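Putative alpha/beta hydrolase (PDB 4RPC) is probably a hydrolase of the alpha/beta hydrolase family, although its natural substrate has not been established. Local coordinates at residues P22-I27 against Y49-P54; G31-T36 against L172-I177; Q90-V95 against M114-D119; V166-P171 against V244-P249. All coordinates share one frame; numbering follows the deposited sequence.

Contact 1: P22-I27 against Y49-P54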
loop_
_atom_site.group_PDB
_atom_site.type_symbol
_atom_site.label_atom_id
_atom_site.label_comp_id
_atom_site.label_asym_id
_atom_site.label_seq_id
_atom_site.Cartn_x
_atom_site.Cartn_y
_atom_site.Cartn_z
ATOM N N PRO A 22 -13.029 7.407 -14.689
ATOM C CA PRO A 22 -13.241 6.938 -13.318
ATOM C C PRO A 22 -11.963 7.044 -12.489
ATOM O O PRO A 22 -10.865 6.809 -13.001
ATOM C CB PRO A 22 -13.662 5.463 -13.482
ATOM C CG PRO A 22 -14.161 5.337 -14.911
ATOM C CD PRO A 22 -13.514 6.448 -15.713
ATOM N N LYS A 23 -12.115 7.364 -11.206
ATOM C CA LYS A 23 -10.949 7.644 -10.395
ATOM C C LYS A 23 -10.384 6.377 -9.698
ATOM O O LYS A 23 -11.081 5.675 -8.985
ATOM C CB LYS A 23 -11.287 8.701 -9.371
ATOM C CG LYS A 23 -11.113 10.114 -9.885
ATOM C CD LYS A 23 -12.233 10.498 -10.814
ATOM C CE LYS A 23 -12.251 12.000 -10.969
ATOM N NZ LYS A 23 -12.805 12.358 -12.287
ATOM N N VAL A 24 -9.092 6.157 -9.897
ATOM C CA VAL A 24 -8.370 5.082 -9.324
ATOM C C VAL A 24 -7.161 5.672 -8.546
ATOM O O VAL A 24 -6.288 6.339 -9.121
ATOM C CB VAL A 24 -7.915 4.136 -10.445
ATOM C CG1 VAL A 24 -7.038 3.015 -9.910
ATOM C CG2 VAL A 24 -9.141 3.537 -11.166
ATOM N N LEU A 25 -7.118 5.419 -7.254
ATOM C CA LEU A 25 -6.017 5.899 -6.367
ATOM C C LEU A 25 -5.010 4.801 -6.124
ATOM O O LEU A 25 -5.392 3.719 -5.734
ATOM C CB LEU A 25 -6.595 6.264 -4.984
ATOM C CG LEU A 25 -6.470 7.611 -4.332
ATOM C CD1 LEU A 25 -6.896 7.476 -2.881
ATOM C CD2 LEU A 25 -5.104 8.254 -4.391
ATOM N N LEU A 26 -3.733 5.094 -6.282
ATOM C CA LEU A 26 -2.691 4.140 -6.096
ATOM C C LEU A 26 -1.749 4.631 -5.026
ATOM O O LEU A 26 -1.073 5.686 -5.228
ATOM C CB LEU A 26 -1.908 3.974 -7.386
ATOM C CG LEU A 26 -2.712 3.619 -8.608
ATOM C CD1 LEU A 26 -1.813 3.716 -9.830
ATOM C CD2 LEU A 26 -3.257 2.221 -8.501
ATOM N N ILE A 27 -1.699 3.882 -3.906
ATOM C CA ILE A 27 -0.955 4.297 -2.687
ATOM C C ILE A 27 0.158 3.355 -2.407
ATOM O O ILE A 27 -0.064 2.181 -2.121
ATOM C CB ILE A 27 -1.858 4.433 -1.443
ATOM C CG1 ILE A 27 -3.138 5.203 -1.754
ATOM C CG2 ILE A 27 -1.108 5.128 -0.310
ATOM C CD1 ILE A 27 -4.135 5.303 -0.592
ATOM N N TYR A 49 -8.625 5.607 -17.284
ATOM C CA TYR A 49 -8.804 6.041 -15.915
ATOM C C TYR A 49 -8.073 7.291 -15.533
ATOM O O TYR A 49 -7.003 7.588 -16.067
ATOM C CB TYR A 49 -8.397 4.904 -14.977
ATOM C CG TYR A 49 -9.266 3.715 -15.262
ATOM C CD1 TYR A 49 -10.525 3.657 -14.735
ATOM C CD2 TYR A 49 -8.848 2.705 -16.121
ATOM C CE1 TYR A 49 -11.366 2.607 -15.011
ATOM C CE2 TYR A 49 -9.683 1.637 -16.404
ATOM C CZ TYR A 49 -10.942 1.598 -15.846
ATOM O OH TYR A 49 -11.810 0.586 -16.104
ATOM N N CYS A 50 -8.673 8.000 -14.572
ATOM C CA CYS A 50 -8.002 9.050 -13.880
ATOM C C CYS A 50 -7.177 8.437 -12.726
ATOM O O CYS A 50 -7.740 7.984 -11.768
ATOM C CB CYS A 50 -9.000 10.032 -13.311
ATOM S SG CYS A 50 -8.150 11.387 -12.485
ATOM N N LEU A 51 -5.852 8.419 -12.861
ATOM C CA LEU A 51 -4.966 7.850 -11.875
ATOM C C LEU A 51 -4.528 8.961 -10.967
ATOM O O LEU A 51 -4.028 9.982 -11.413
ATOM C CB LEU A 51 -3.717 7.204 -12.531
ATOM C CG LEU A 51 -3.859 5.898 -13.331
ATOM C CD1 LEU A 51 -5.029 5.040 -12.856
ATOM C CD2 LEU A 51 -3.950 6.127 -14.819
ATOM N N LEU A 52 -4.716 8.754 -9.694
ATOM C CA LEU A 52 -4.211 9.652 -8.689
ATOM C C LEU A 52 -3.208 8.945 -7.786
ATOM O O LEU A 52 -3.551 7.948 -7.129
ATOM C CB LEU A 52 -5.412 10.118 -7.874
ATOM C CG LEU A 52 -6.598 10.657 -8.699
ATOM C CD1 LEU A 52 -7.901 10.612 -7.899
ATOM C CD2 LEU A 52 -6.253 12.062 -9.138
ATOM N N ILE A 53 -1.995 9.476 -7.698
ATOM C CA ILE A 53 -0.916 8.814 -7.018
ATOM C C ILE A 53 -0.258 9.715 -5.983
ATOM O O ILE A 53 0.459 10.634 -6.320
ATOM C CB ILE A 53 0.167 8.305 -7.996
ATOM C CG1 ILE A 53 -0.466 7.642 -9.265
ATOM C CG2 ILE A 53 1.083 7.330 -7.307
ATOM C CD1 ILE A 53 -0.713 8.589 -10.374
ATOM N N PRO A 54 -0.531 9.482 -4.699
ATOM C CA PRO A 54 0.126 10.350 -3.737
ATOM C C PRO A 54 1.597 9.993 -3.476
ATOM O O PRO A 54 2.022 8.885 -3.734
ATOM C CB PRO A 54 -0.681 10.104 -2.458
ATOM C CG PRO A 54 -1.393 8.806 -2.663
ATOM C CD PRO A 54 -1.669 8.766 -4.122
HETATM O O HOH W 1 1.280 6.254 -4.193
#

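Contact 2: G31-T36 against L172-I177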
loop_
_atom_site.group_PDB
_atom_site.type_symbol
_atom_site.label_atom_id
_atom_site.label_comp_id
_atom_site.label_asym_id
_atom_site.label_seq_id
_atom_site.Cartn_x
_atom_site.Cartn_y
_atom_site.Cartn_z
ATOM N N GLY A 31 9.036 3.208 2.176
ATOM C CA GLY A 31 10.281 3.036 1.446
ATOM C C GLY A 31 10.162 3.079 -0.056
ATOM O O GLY A 31 11.187 3.074 -0.717
ATOM N N PHE A 32 8.952 3.084 -0.599
ATOM C CA PHE A 32 8.735 2.996 -2.062
ATOM C C PHE A 32 8.670 4.402 -2.613
ATOM O O PHE A 32 8.823 5.363 -1.850
ATOM C CB PHE A 32 7.459 2.217 -2.392
ATOM C CG PHE A 32 7.491 0.773 -1.969
ATOM C CD1 PHE A 32 8.627 0.202 -1.416
ATOM C CD2 PHE A 32 6.401 -0.059 -2.235
ATOM C CE1 PHE A 32 8.663 -1.165 -1.122
ATOM C CE2 PHE A 32 6.424 -1.406 -1.915
ATOM C CZ PHE A 32 7.549 -1.948 -1.345
ATOM N N TYR A 33 8.440 4.529 -3.916
ATOM C CA TYR A 33 8.346 5.810 -4.554
ATOM C C TYR A 33 7.204 5.796 -5.528
ATOM O O TYR A 33 7.045 4.852 -6.252
ATOM C CB TYR A 33 9.656 6.096 -5.299
ATOM C CG TYR A 33 9.794 7.498 -5.830
ATOM C CD1 TYR A 33 9.511 8.588 -5.009
ATOM C CD2 TYR A 33 10.261 7.748 -7.129
ATOM C CE1 TYR A 33 9.656 9.894 -5.453
ATOM C CE2 TYR A 33 10.411 9.053 -7.589
ATOM C CZ TYR A 33 10.091 10.133 -6.753
ATOM O OH TYR A 33 10.190 11.447 -7.166
ATOM N N TRP A 34 6.428 6.858 -5.567
ATOM C CA TRP A 34 5.232 6.926 -6.384
ATOM C C TRP A 34 5.506 6.620 -7.857
ATOM O O TRP A 34 4.707 5.944 -8.477
ATOM C CB TRP A 34 4.580 8.298 -6.276
ATOM C CG TRP A 34 5.289 9.381 -7.066
ATOM C CD1 TRP A 34 6.306 10.149 -6.654
ATOM C CD2 TRP A 34 4.995 9.788 -8.416
ATOM N NE1 TRP A 34 6.693 11.010 -7.649
ATOM C CE2 TRP A 34 5.886 10.814 -8.743
ATOM C CE3 TRP A 34 4.059 9.377 -9.372
ATOM C CZ2 TRP A 34 5.883 11.454 -9.999
ATOM C CZ3 TRP A 34 4.060 10.018 -10.644
ATOM C CH2 TRP A 34 4.966 11.038 -10.931
ATOM N N GLN A 35 6.653 7.056 -8.379
ATOM C CA GLN A 35 6.897 7.062 -9.800
ATOM C C GLN A 35 7.424 5.761 -10.264
ATOM O O GLN A 35 7.364 5.497 -11.447
ATOM C CB GLN A 35 7.868 8.170 -10.180
ATOM C CG GLN A 35 7.832 8.602 -11.639
ATOM C CD GLN A 35 8.793 9.741 -11.888
ATOM O OE1 GLN A 35 9.846 9.820 -11.269
ATOM N NE2 GLN A 35 8.442 10.630 -12.801
ATOM N N THR A 36 7.974 4.949 -9.365
ATOM C CA THR A 36 8.482 3.635 -9.762
ATOM C C THR A 36 7.595 2.493 -9.347
ATOM O O THR A 36 7.666 1.408 -9.861
ATOM C CB THR A 36 9.889 3.361 -9.207
ATOM O OG1 THR A 36 9.872 3.365 -7.786
ATOM C CG2 THR A 36 10.891 4.398 -9.712
ATOM N N LEU A 172 11.860 -1.683 -5.870
ATOM C CA LEU A 172 10.806 -0.855 -5.336
ATOM C C LEU A 172 11.269 0.134 -4.290
ATOM O O LEU A 172 10.540 1.040 -3.959
ATOM C CB LEU A 172 9.700 -1.703 -4.682
ATOM C CG LEU A 172 8.938 -2.584 -5.661
ATOM C CD1 LEU A 172 8.010 -3.526 -4.909
ATOM C CD2 LEU A 172 8.170 -1.702 -6.624
ATOM N N ILE A 173 12.439 -0.065 -3.730
ATOM C CA ILE A 173 12.942 0.844 -2.700
ATOM C C ILE A 173 13.381 2.141 -3.349
ATOM O O ILE A 173 14.127 2.150 -4.290
ATOM C CB ILE A 173 14.135 0.259 -1.982
ATOM C CG1 ILE A 173 13.818 -1.117 -1.402
ATOM C CG2 ILE A 173 14.601 1.241 -0.927
ATOM C CD1 ILE A 173 12.654 -1.158 -0.411
ATOM N N TYR A 174 12.905 3.255 -2.840
ATOM C CA TYR A 174 13.192 4.536 -3.440
ATOM C C TYR A 174 14.676 4.764 -3.249
ATOM O O TYR A 174 15.213 4.688 -2.146
ATOM C CB TYR A 174 12.319 5.660 -2.814
ATOM C CG TYR A 174 12.635 7.082 -3.246
ATOM C CD1 TYR A 174 12.872 7.406 -4.564
ATOM C CD2 TYR A 174 12.689 8.103 -2.298
ATOM C CE1 TYR A 174 13.196 8.705 -4.937
ATOM C CE2 TYR A 174 13.005 9.395 -2.646
ATOM C CZ TYR A 174 13.234 9.696 -3.940
ATOM O OH TYR A 174 13.495 10.997 -4.218
ATOM N N GLU A 175 15.357 5.048 -4.340
ATOM C CA GLU A 175 16.807 5.064 -4.270
ATOM C C GLU A 175 17.350 6.252 -3.454
ATOM O O GLU A 175 18.460 6.186 -2.986
ATOM C CB GLU A 175 17.415 4.955 -5.673
ATOM C CG GLU A 175 17.231 6.175 -6.515
ATOM C CD GLU A 175 17.891 6.032 -7.886
ATOM O OE1 GLU A 175 18.204 4.898 -8.337
ATOM O OE2 GLU A 175 18.094 7.086 -8.517
ATOM N N HIS A 176 16.554 7.293 -3.242
ATOM C CA HIS A 176 16.984 8.459 -2.446
ATOM C C HIS A 176 16.262 8.619 -1.126
ATOM O O HIS A 176 16.243 9.708 -0.543
ATOM C CB HIS A 176 16.834 9.737 -3.250
ATOM C CG HIS A 176 17.696 9.773 -4.461
ATOM N ND1 HIS A 176 19.056 9.528 -4.408
ATOM C CD2 HIS A 176 17.402 10.022 -5.757
ATOM C CE1 HIS A 176 19.558 9.620 -5.626
ATOM N NE2 HIS A 176 18.574 9.922 -6.459
ATOM N N ILE A 177 15.656 7.529 -0.658
ATOM C CA ILE A 177 14.954 7.587 0.591
ATOM C C ILE A 177 16.005 7.813 1.728
ATOM O O ILE A 177 17.171 7.399 1.624
ATOM C CB ILE A 177 14.090 6.360 0.825
ATOM C CG1 ILE A 177 13.155 6.550 2.028
ATOM C CG2 ILE A 177 14.933 5.145 1.068
ATOM C CD1 ILE A 177 12.023 7.526 1.774
HETATM O O HOH W 2 8.541 2.113 -5.587
HETATM O O HOH W 3 11.725 13.426 -5.975
HETATM O O HOH W 4 12.032 2.850 -6.704
#

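Contact 3: Q90-V95 against M114-D119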
loop_
_atom_site.group_PDB
_atom_site.type_symbol
_atom_site.label_atom_id
_atom_site.label_comp_id
_atom_site.label_asym_id
_atom_site.label_seq_id
_atom_site.Cartn_x
_atom_site.Cartn_y
_atom_site.Cartn_z
ATOM N N GLN A 90 -13.314 5.077 -7.577
ATOM C CA GLN A 90 -13.883 3.782 -7.935
ATOM C C GLN A 90 -13.076 2.706 -7.296
ATOM O O GLN A 90 -13.631 1.672 -6.927
ATOM C CB GLN A 90 -13.926 3.548 -9.443
ATOM C CG GLN A 90 -14.871 4.413 -10.260
ATOM C CD GLN A 90 -16.255 4.425 -9.736
ATOM O OE1 GLN A 90 -16.858 3.383 -9.481
ATOM N NE2 GLN A 90 -16.767 5.620 -9.516
ATOM N N ALA A 91 -11.753 2.943 -7.155
ATOM C CA ALA A 91 -10.854 1.978 -6.492
ATOM C C ALA A 91 -9.607 2.633 -5.894
ATOM O O ALA A 91 -8.993 3.477 -6.526
ATOM C CB ALA A 91 -10.407 0.926 -7.493
ATOM N N ILE A 92 -9.214 2.169 -4.725
ATOM C CA ILE A 92 -7.907 2.401 -4.162
ATOM C C ILE A 92 -7.120 1.087 -4.106
ATOM O O ILE A 92 -7.607 0.082 -3.541
ATOM C CB ILE A 92 -8.000 2.951 -2.737
ATOM C CG1 ILE A 92 -9.048 4.067 -2.650
ATOM C CG2 ILE A 92 -6.657 3.525 -2.314
ATOM C CD1 ILE A 92 -9.081 4.647 -1.255
ATOM N N TYR A 93 -5.953 1.073 -4.744
ATOM C CA TYR A 93 -5.027 0.005 -4.577
ATOM C C TYR A 93 -3.984 0.530 -3.607
ATOM O O TYR A 93 -3.499 1.643 -3.747
ATOM C CB TYR A 93 -4.415 -0.427 -5.911
ATOM C CG TYR A 93 -3.256 -1.353 -5.720
ATOM C CD1 TYR A 93 -3.428 -2.716 -5.636
ATOM C CD2 TYR A 93 -1.971 -0.840 -5.534
ATOM C CE1 TYR A 93 -2.356 -3.558 -5.432
ATOM C CE2 TYR A 93 -0.903 -1.679 -5.330
ATOM C CZ TYR A 93 -1.105 -3.041 -5.268
ATOM O OH TYR A 93 0.005 -3.836 -5.081
ATOM N N GLY A 94 -3.688 -0.227 -2.575
ATOM C CA GLY A 94 -2.648 0.167 -1.686
ATOM C C GLY A 94 -1.788 -0.998 -1.363
ATOM O O GLY A 94 -2.285 -2.110 -1.111
ATOM N N VAL A 95 -0.482 -0.765 -1.411
ATOM C CA VAL A 95 0.455 -1.818 -1.113
ATOM C C VAL A 95 1.108 -1.503 0.202
ATOM O O VAL A 95 1.595 -0.396 0.422
ATOM C CB VAL A 95 1.500 -2.045 -2.245
ATOM C CG1 VAL A 95 2.344 -0.809 -2.474
ATOM C CG2 VAL A 95 2.405 -3.241 -1.897
HETATM N N MSE A 114 -15.534 3.000 -3.516
HETATM C CA MSE A 114 -16.356 1.857 -3.968
HETATM C C MSE A 114 -15.627 0.569 -3.773
HETATM O O MSE A 114 -16.239 -0.408 -3.430
HETATM C CB MSE A 114 -16.841 1.848 -5.416
HETATM C CG MSE A 114 -18.402 1.857 -5.452
HETATM SE SE MSE A 114 -19.075 3.571 -4.755
HETATM C CE MSE A 114 -17.760 4.419 -5.921
ATOM N N ASN A 115 -14.323 0.535 -4.007
ATOM C CA ASN A 115 -13.573 -0.704 -3.948
ATOM C C ASN A 115 -12.229 -0.469 -3.311
ATOM O O ASN A 115 -11.525 0.507 -3.659
ATOM C CB ASN A 115 -13.297 -1.246 -5.361
ATOM C CG ASN A 115 -14.554 -1.741 -6.096
ATOM O OD1 ASN A 115 -14.913 -2.925 -6.003
ATOM N ND2 ASN A 115 -15.153 -0.875 -6.894
ATOM N N LEU A 116 -11.805 -1.393 -2.465
ATOM C CA LEU A 116 -10.478 -1.342 -1.873
ATOM C C LEU A 116 -9.783 -2.551 -2.393
ATOM O O LEU A 116 -10.371 -3.636 -2.359
ATOM C CB LEU A 116 -10.534 -1.411 -0.368
ATOM C CG LEU A 116 -11.018 -0.204 0.368
ATOM C CD1 LEU A 116 -11.112 -0.558 1.828
ATOM C CD2 LEU A 116 -10.085 0.946 0.178
ATOM N N LEU A 117 -8.562 -2.370 -2.931
ATOM C CA LEU A 117 -7.705 -3.502 -3.265
ATOM C C LEU A 117 -6.511 -3.442 -2.360
ATOM O O LEU A 117 -5.686 -2.497 -2.465
ATOM C CB LEU A 117 -7.222 -3.426 -4.692
ATOM C CG LEU A 117 -8.170 -3.858 -5.797
ATOM C CD1 LEU A 117 -9.322 -2.910 -5.919
ATOM C CD2 LEU A 117 -7.438 -4.052 -7.124
ATOM N N LEU A 118 -6.382 -4.427 -1.511
ATOM C CA LEU A 118 -5.416 -4.353 -0.460
ATOM C C LEU A 118 -4.395 -5.409 -0.649
ATOM O O LEU A 118 -4.721 -6.595 -0.608
ATOM C CB LEU A 118 -6.118 -4.490 0.892
ATOM C CG LEU A 118 -7.275 -3.549 1.111
ATOM C CD1 LEU A 118 -8.029 -3.870 2.407
ATOM C CD2 LEU A 118 -6.782 -2.094 1.124
ATOM N N ASP A 119 -3.151 -4.984 -0.879
ATOM C CA ASP A 119 -2.071 -5.906 -1.192
ATOM C C ASP A 119 -1.086 -5.834 -0.038
ATOM O O ASP A 119 -0.479 -4.792 0.155
ATOM C CB ASP A 119 -1.444 -5.466 -2.556
ATOM C CG ASP A 119 -0.501 -6.528 -3.239
ATOM O OD1 ASP A 119 -0.122 -7.568 -2.613
ATOM O OD2 ASP A 119 -0.113 -6.297 -4.446
#

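Contact 4: V166-P171 against V244-P249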
loop_
_atom_site.group_PDB
_atom_site.type_symbol
_atom_site.label_atom_id
_atom_site.label_comp_id
_atom_site.label_asym_id
_atom_site.label_seq_id
_atom_site.Cartn_x
_atom_site.Cartn_y
_atom_site.Cartn_z
ATOM N N VAL A 166 16.041 -9.655 -2.720
ATOM C CA VAL A 166 16.750 -8.577 -3.390
ATOM C C VAL A 166 16.221 -8.334 -4.818
ATOM O O VAL A 166 15.892 -7.217 -5.197
ATOM C CB VAL A 166 18.256 -8.846 -3.414
ATOM C CG1 VAL A 166 18.972 -7.849 -4.293
ATOM C CG2 VAL A 166 18.829 -8.729 -2.017
ATOM N N GLU A 167 16.150 -9.372 -5.619
ATOM C CA GLU A 167 15.688 -9.202 -7.003
ATOM C C GLU A 167 14.279 -8.625 -7.013
ATOM O O GLU A 167 13.981 -7.776 -7.813
ATOM C CB GLU A 167 15.770 -10.518 -7.785
ATOM C CG GLU A 167 14.486 -11.317 -7.766
ATOM C CD GLU A 167 14.419 -12.349 -8.885
ATOM O OE1 GLU A 167 15.176 -13.352 -8.835
ATOM O OE2 GLU A 167 13.601 -12.147 -9.809
ATOM N N VAL A 168 13.428 -9.034 -6.085
ATOM C CA VAL A 168 12.037 -8.561 -6.056
ATOM C C VAL A 168 11.795 -7.167 -5.447
ATOM O O VAL A 168 11.005 -6.405 -5.975
ATOM C CB VAL A 168 11.138 -9.546 -5.293
ATOM C CG1 VAL A 168 9.725 -9.022 -5.190
ATOM C CG2 VAL A 168 11.091 -10.901 -5.997
ATOM N N LEU A 169 12.434 -6.866 -4.328
ATOM C CA LEU A 169 12.139 -5.669 -3.556
ATOM C C LEU A 169 13.067 -4.512 -3.875
ATOM O O LEU A 169 12.687 -3.358 -3.802
ATOM C CB LEU A 169 12.238 -5.983 -2.027
ATOM C CG LEU A 169 11.130 -6.869 -1.442
ATOM C CD1 LEU A 169 11.276 -7.175 0.033
ATOM C CD2 LEU A 169 9.745 -6.284 -1.697
ATOM N N GLN A 170 14.306 -4.814 -4.201
ATOM C CA GLN A 170 15.271 -3.766 -4.424
ATOM C C GLN A 170 14.793 -2.784 -5.476
ATOM O O GLN A 170 14.995 -1.591 -5.311
ATOM C CB GLN A 170 16.630 -4.366 -4.783
ATOM C CG GLN A 170 17.752 -3.355 -4.780
ATOM C CD GLN A 170 19.079 -3.917 -5.284
ATOM O OE1 GLN A 170 19.170 -4.990 -5.834
ATOM N NE2 GLN A 170 20.094 -3.174 -5.094
ATOM N N PRO A 171 14.131 -3.259 -6.554
ATOM C CA PRO A 171 13.652 -2.257 -7.497
ATOM C C PRO A 171 12.550 -1.321 -6.973
ATOM O O PRO A 171 12.270 -0.321 -7.650
ATOM C CB PRO A 171 13.033 -3.087 -8.648
ATOM C CG PRO A 171 13.442 -4.492 -8.455
ATOM C CD PRO A 171 14.003 -4.643 -7.064
ATOM N N VAL A 244 4.066 -9.539 -7.046
ATOM C CA VAL A 244 3.219 -9.264 -8.197
ATOM C C VAL A 244 3.384 -7.815 -8.641
ATOM O O VAL A 244 3.436 -7.515 -9.827
ATOM C CB VAL A 244 1.726 -9.517 -7.894
ATOM C CG1 VAL A 244 0.903 -9.287 -9.158
ATOM C CG2 VAL A 244 1.476 -10.965 -7.459
ATOM N N LEU A 245 3.471 -6.891 -7.684
ATOM C CA LEU A 245 3.665 -5.481 -8.037
ATOM C C LEU A 245 5.018 -5.254 -8.663
ATOM O O LEU A 245 5.166 -4.475 -9.613
ATOM C CB LEU A 245 3.531 -4.630 -6.748
ATOM C CG LEU A 245 3.658 -3.146 -6.918
ATOM C CD1 LEU A 245 2.595 -2.639 -7.890
ATOM C CD2 LEU A 245 3.519 -2.470 -5.534
ATOM N N SER A 246 6.023 -5.914 -8.123
ATOM C CA SER A 246 7.380 -5.667 -8.567
ATOM C C SER A 246 7.565 -6.170 -9.993
ATOM O O SER A 246 7.822 -5.374 -10.894
ATOM C CB SER A 246 8.387 -6.320 -7.655
ATOM O OG SER A 246 9.691 -5.995 -8.036
ATOM N N LYS A 247 7.293 -7.451 -10.202
ATOM C CA LYS A 247 7.611 -8.118 -11.456
ATOM C C LYS A 247 6.451 -8.373 -12.453
ATOM O O LYS A 247 6.742 -8.558 -13.649
ATOM C CB LYS A 247 8.319 -9.397 -11.110
ATOM C CG LYS A 247 9.567 -9.137 -10.259
ATOM C CD LYS A 247 10.304 -10.406 -9.887
ATOM C CE LYS A 247 10.990 -11.029 -11.101
ATOM N NZ LYS A 247 10.964 -12.511 -10.979
ATOM N N GLU A 248 5.183 -8.354 -11.993
ATOM C CA GLU A 248 3.987 -8.408 -12.863
ATOM C C GLU A 248 2.914 -7.402 -12.532
ATOM O O GLU A 248 1.777 -7.774 -12.327
ATOM C CB GLU A 248 3.329 -9.757 -12.742
ATOM C CG GLU A 248 4.344 -10.850 -12.901
ATOM C CD GLU A 248 3.949 -12.098 -12.186
ATOM O OE1 GLU A 248 3.356 -12.050 -11.073
ATOM O OE2 GLU A 248 4.275 -13.130 -12.761
ATOM N N PRO A 249 3.271 -6.129 -12.484
ATOM C CA PRO A 249 2.300 -5.103 -12.224
ATOM C C PRO A 249 1.125 -5.116 -13.246
ATOM O O PRO A 249 -0.010 -4.747 -12.921
ATOM C CB PRO A 249 3.133 -3.820 -12.324
ATOM C CG PRO A 249 4.274 -4.174 -13.223
ATOM C CD PRO A 249 4.559 -5.605 -12.957
#

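Contact 1: P22-I27 against Y49-P54
Lys23 to Leu25 pair in parallel register with Cys50 to Leu52, the two strand axes 4.8 Å apart at their closest and 25° from parallel. Pro22, Val24 and Leu26 turn their peptide groups to the other strand: Cys50 N binds Pro22 O, Val24 N binds Cys50 O, Leu52 N binds Val24 O, and Leu26 N binds Leu52 O. Past the last of these, one water donates to both Leu26 O (2.6 Å) and Pro54 O (2.8 Å). The Tyr49 ring lies across two residues. Chi1 of -60° sets its CG beside the backbone N; in the ring it carries, CD1 meets Pro22 CB and Val24 CG2, each at 3.8 Å, while Pro22 O comes to the ring edge in its plane. An alanine at Tyr49 would probably leave Pro22 CB and Val24 CG2 without their aromatic neighbour and open a gap at this end of the sheet. Val24 and Leu51 lie side by side, Val24 CB against Leu51 CD1, as do Leu26 and Ile53, Leu26 CD1 against Ile53 CG1. Among the side chains of the opposite face, Lys23 CG meets Leu52 CD1 at 3.8 Å, while its NZ turns back to Pro19 O. Leu25 CD2 is pressed tightly against Pro54 CD, at 3.5 Å. Lys23 and Leu25 bond instead to strand 88-95; backbone partners on both flanks suit the apolar packing of Val24, Leu25, Leu26, Leu51 and Leu52.

Contact 2: G31-T36 against L172-I177
Tyr33 and Tyr174 both carry CG anti to the backbone N (chi1 -170° and 173°), and their rings meet as an offset stack. The centroids are 4.0 Å apart and the planes 16° from parallel; Tyr174 CE1 sits over the centre of the Tyr33 ring, and Tyr33 CG comes to 3.3 Å from Tyr174 CD1. Trp34 CD1 lies over the other face of the Tyr33 ring, and His176 N over the other face of Tyr174. One water binds Tyr33 OH and, weakly, Tyr174 OH. Residues 31-36 follow strand 23-27 in the place where alpha/beta hydrolases commonly build part of the oxyanion hole, and residues 172-177 belong to the mostly helical insertion after strand 112-119, the usual site of a cap over the active site. The two loops are pinned at their backbones: Tyr174 N donates an almost straight bond to Gly31 O at 2.7 Å. A second water accepts from Tyr33 N, donates to Leu172 O and binds Thr36 OG1. A leucine in place of Tyr33 would probably cost Tyr174 its stacking partner and leave its ring freer to turn. Leu172 CB sits over one face of the Phe32 ring, 3.9 Å from the centroid and offset toward the rim, with Leu172 CD1 near CZ; Ile173 CD1 meets the same ring at its edge, 4.1 Å from CE1.

Contact 3: Q90-V95 against M114-D119
Tyr93 OH donates to Asp119 OD2 at 2.5 Å, the shortest polar bond between the two strands. It meets the carboxylate on its anti side, 26° out of plane, while OD2 lies in the plane of the ring at its edge; ring and carboxylate are turned 75° apart. Tyr93 spans two residues of the neighbouring strand, its CD1 passing Leu117 CB at 4.0 Å. At the other end Asn115 ND2 donates to Gln90 O at 3.0 Å, with that oxygen in the plane of the Asn115 amide, and Arg204 holds Asn115 OD1. Between them runs a parallel ladder in which Ile92 and Gly94 each donate and accept, the tightest rung being Leu117 N to Ile92 O at 2.7 Å. On the face covered by helix 97-108, Ile92 CD1 lies beside Leu116 CD2. Strand 88-95, helix 97-108 and strand 112-119 form a beta-alpha-beta crossover, and Gly94 begins the Gly-x-Ser-x-Gly sequence, consistent with the nucleophile elbow of an alpha/beta hydrolase.

Contact 4: V166-P171 against V244-P249
Glu167 reaches Lys247 from helix 165-169, its OE2 forming a salt bridge with NZ at 2.9 Å. The two side chains cross at about a right angle, and the ammonium meets OE2 nearly in line with the C-O bond. Lys247 bends for this: chi3 of 70° turns CE out of the line of the chain, to 3.1 Å from Glu167 OE2. Val168, next in sequence, is the buried member of the contact and works with both its backbone and its side chain. Its carbonyl O accepts from Ser246 OG; at 2.5 Å the modelled bond is very short, so its exact length is doubtful. Ser246 OG stands anti to its own backbone N (chi1 -176°), pointing from helix 243-247 to the Val168 carbonyl. The valine methyls divide the apolar contact, CG1 lying 3.9 Å from Ser246 CB and CG2 4.0 Å from Lys247 CD. The aliphatic part of the lysine thus passes the valine before its charge arrives at the glutamate. Further on, Pro171 brings CG to 4.1 Å from Ser246 OG, at the margin of the contact. Helix 165-169 belongs to the insertion after strand 112-119, whereas helix 243-247 follows strand 232-236 and packs Leu245 on the central sheet. Here the insertion meets the core through an exposed ion pair, whose strength water would probably reduce, a serine-to-carbonyl bond of uncertain length and a small apolar patch.

How the contacts relate
From the N terminus, contact 1 opens at 22-27 and closes a short loop at 49-54, pairing two strands of the central sheet. Contact 2 starts within that loop, at 31-36, but closes only at 172-177, so the two cross. Contact 3 opens and closes wholly within the long span of contact 2; it follows contact 1 in series and extends the same sheet, because strands 23-27 and 88-95 are neighbours. Contact 4 opens at 166-171, before contact 2 has closed, and ends at 244-249, crossing it. Contacts 1 and 3 build the sheet, while contacts 2 and 4, touching through Leu172 and Ser246, tie the insertion to the loop after strand 23-27 and to helix 243-247.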